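Local structure of latent form of PPO4 Tyrosinase (Agaricus bisporus var. bisporus H97, 4OUA) at residues 431-436 with 443-448. The protein is a copper-containing oxidase that hydroxylates monophenols and oxidises the resulting o-diphenols to o-quinones, the initial step of melanin synthesis. Numbering follows the deposited sequence.
Sequences FYFAAD and KENYIG
Phe431 to Phe433 pair antiparallel with Tyr446 to Gly448, the axes of the two short strands 4.6 Å apart at closest approach. The amide N of Phe433 meets Asn445 O at 2.8 Å, nearly straight and in the carbonyl plane, while Phe431 N reaches Gly448 O at 3.1 Å. Between these bonds Phe431 O takes Ile447 N at 3.1 Å and, weakly, Gly448 N. This is the classic beta bulge in worked form: one strand carries an extra residue, and two successive amides face a single carbonyl. It sits in a long-looped beta hairpin of the C-terminal domain, whose strand 428-433 is also paired with strand 503-509. Tyr432 and Tyr446 form a non-hydrogen-bonded pair on one face of the sheet, and the Tyr446 hydroxyl is hydrogen-bonded to Glu211 OE2. Ile447 points its CB toward strand 431-433. With CG1 beside its own backbone N (chi1 -49°), it packs CG1 against Tyr432 CA and sets CD1 over the centre of the Phe433 ring, a CH-pi contact 3.8 Å from the centroid. Val476 touches both Ile447 and Phe431. Where the long loop rejoins the sheet, the Asn445 amide stands beside Phe433, ND2 lying 3.8 Å from Phe433 CB. An alanine in place of Asn445 would keep the backbone bond to Phe433, but would probably leave the Phe433 CB flank without its amide cover.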
loop_
_atom_site.group_PDB
_atom_site.type_symbol
_atom_site.label_atom_id
_atom_site.label_comp_id
_atom_site.label_asym_id
_atom_site.label_seq_id
_atom_site.Cartn_x
_atom_site.Cartn_y
_atom_site.Cartn_z
ATOM N N PHE B 431 4.041 -6.572 17.577
ATOM C CA PHE B 431 4.700 -5.899 18.693
ATOM C C PHE B 431 3.676 -5.379 19.695
ATOM O O PHE B 431 2.672 -4.779 19.313
ATOM C CB PHE B 431 5.571 -4.743 18.192
ATOM C CG PHE B 431 6.619 -5.158 17.202
ATOM C CD1 PHE B 431 7.890 -5.511 17.624
ATOM C CD2 PHE B 431 6.335 -5.193 15.847
ATOM C CE1 PHE B 431 8.857 -5.893 16.714
ATOM C CE2 PHE B 431 7.298 -5.574 14.933
ATOM C CZ PHE B 431 8.560 -5.925 15.367
ATOM N N TYR B 432 3.939 -5.598 20.980
ATOM C CA TYR B 432 3.003 -5.194 22.023
ATOM C C TYR B 432 3.655 -5.173 23.402
ATOM O O TYR B 432 4.731 -5.736 23.602
ATOM C CB TYR B 432 1.791 -6.129 22.035
ATOM C CG TYR B 432 2.119 -7.539 22.474
ATOM C CD1 TYR B 432 1.718 -8.010 23.716
ATOM C CD2 TYR B 432 2.838 -8.393 21.651
ATOM C CE1 TYR B 432 2.018 -9.297 24.121
ATOM C CE2 TYR B 432 3.144 -9.681 22.047
ATOM C CZ TYR B 432 2.730 -10.128 23.283
ATOM O OH TYR B 432 3.033 -11.411 23.680
ATOM N N PHE B 433 2.992 -4.518 24.350
ATOM C CA PHE B 433 3.434 -4.510 25.739
ATOM C C PHE B 433 2.808 -5.672 26.504
ATOM O O PHE B 433 1.586 -5.797 26.563
ATOM C CB PHE B 433 3.079 -3.184 26.415
ATOM C CG PHE B 433 3.892 -2.018 25.931
ATOM C CD1 PHE B 433 5.183 -2.200 25.464
ATOM C CD2 PHE B 433 3.365 -0.736 25.944
ATOM C CE1 PHE B 433 5.933 -1.128 25.020
ATOM C CE2 PHE B 433 4.110 0.340 25.501
ATOM C CZ PHE B 433 5.396 0.143 25.039
ATOM N N ALA B 434 3.649 -6.517 27.089
ATOM C CA ALA B 434 3.168 -7.679 27.827
ATOM C C ALA B 434 3.186 -7.434 29.334
ATOM O O ALA B 434 3.333 -8.368 30.120
ATOM C CB ALA B 434 3.998 -8.905 27.480
ATOM N N ALA B 435 3.034 -6.175 29.728
ATOM C CA ALA B 435 3.032 -5.812 31.142
ATOM C C ALA B 435 1.632 -5.928 31.736
ATOM O O ALA B 435 1.337 -5.336 32.774
ATOM C CB ALA B 435 3.571 -4.402 31.329
ATOM N N ASP B 436 0.774 -6.694 31.071
ATOM C CA ASP B 436 -0.591 -6.903 31.539
ATOM C C ASP B 436 -0.963 -8.381 31.489
ATOM O O ASP B 436 -1.197 -9.008 32.522
ATOM C CB ASP B 436 -1.578 -6.080 30.708
ATOM C CG ASP B 436 -3.024 -6.334 31.097
ATOM O OD1 ASP B 436 -3.915 -6.117 30.250
ATOM O OD2 ASP B 436 -3.269 -6.753 32.248
ATOM N N LYS B 443 -6.100 -2.537 23.317
ATOM C CA LYS B 443 -5.769 -1.634 22.230
ATOM C C LYS B 443 -4.573 -0.740 22.541
ATOM O O LYS B 443 -3.733 -0.508 21.658
ATOM C CB LYS B 443 -6.991 -0.775 21.864
ATOM N N GLU B 444 -4.496 -0.226 23.767
ATOM C CA GLU B 444 -3.408 0.680 24.125
ATOM C C GLU B 444 -2.098 -0.054 24.446
ATOM O O GLU B 444 -1.029 0.552 24.494
ATOM C CB GLU B 444 -3.815 1.550 25.310
ATOM C CG GLU B 444 -3.025 2.884 25.412
ATOM C CD GLU B 444 -3.405 3.863 24.293
ATOM O OE1 GLU B 444 -2.525 4.600 23.799
ATOM O OE2 GLU B 444 -4.602 3.906 23.926
ATOM N N ASN B 445 -2.188 -1.361 24.662
ATOM C CA ASN B 445 -1.000 -2.183 24.858
ATOM C C ASN B 445 -0.454 -2.694 23.528
ATOM O O ASN B 445 0.620 -3.288 23.476
ATOM C CB ASN B 445 -1.303 -3.367 25.780
ATOM C CG ASN B 445 -1.361 -2.974 27.246
ATOM O OD1 ASN B 445 -2.320 -3.299 27.952
ATOM N ND2 ASN B 445 -0.334 -2.274 27.712
ATOM N N TYR B 446 -1.199 -2.453 22.453
ATOM C CA TYR B 446 -0.804 -2.914 21.127
ATOM C C TYR B 446 -0.025 -1.840 20.371
ATOM O O TYR B 446 -0.530 -0.742 20.144
ATOM C CB TYR B 446 -2.033 -3.335 20.316
ATOM C CG TYR B 446 -1.700 -3.906 18.956
ATOM C CD1 TYR B 446 -1.212 -5.198 18.827
ATOM C CD2 TYR B 446 -1.878 -3.156 17.801
ATOM C CE1 TYR B 446 -0.905 -5.729 17.588
ATOM C CE2 TYR B 446 -1.574 -3.679 16.556
ATOM C CZ TYR B 446 -1.088 -4.967 16.456
ATOM O OH TYR B 446 -0.781 -5.502 15.225
ATOM N N ILE B 447 1.203 -2.167 19.981
ATOM C CA ILE B 447 2.074 -1.218 19.293
ATOM C C ILE B 447 1.758 -1.140 17.800
ATOM O O ILE B 447 1.159 -0.173 17.329
ATOM C CB ILE B 447 3.560 -1.591 19.466
ATOM C CG1 ILE B 447 3.878 -1.855 20.940
ATOM C CG2 ILE B 447 4.456 -0.498 18.902
ATOM C CD1 ILE B 447 3.660 -0.657 21.838
ATOM N N GLY B 448 2.171 -2.166 17.064
ATOM C CA GLY B 448 1.933 -2.234 15.635
ATOM C C GLY B 448 2.356 -3.578 15.075
ATOM O O GLY B 448 2.491 -4.551 15.817
#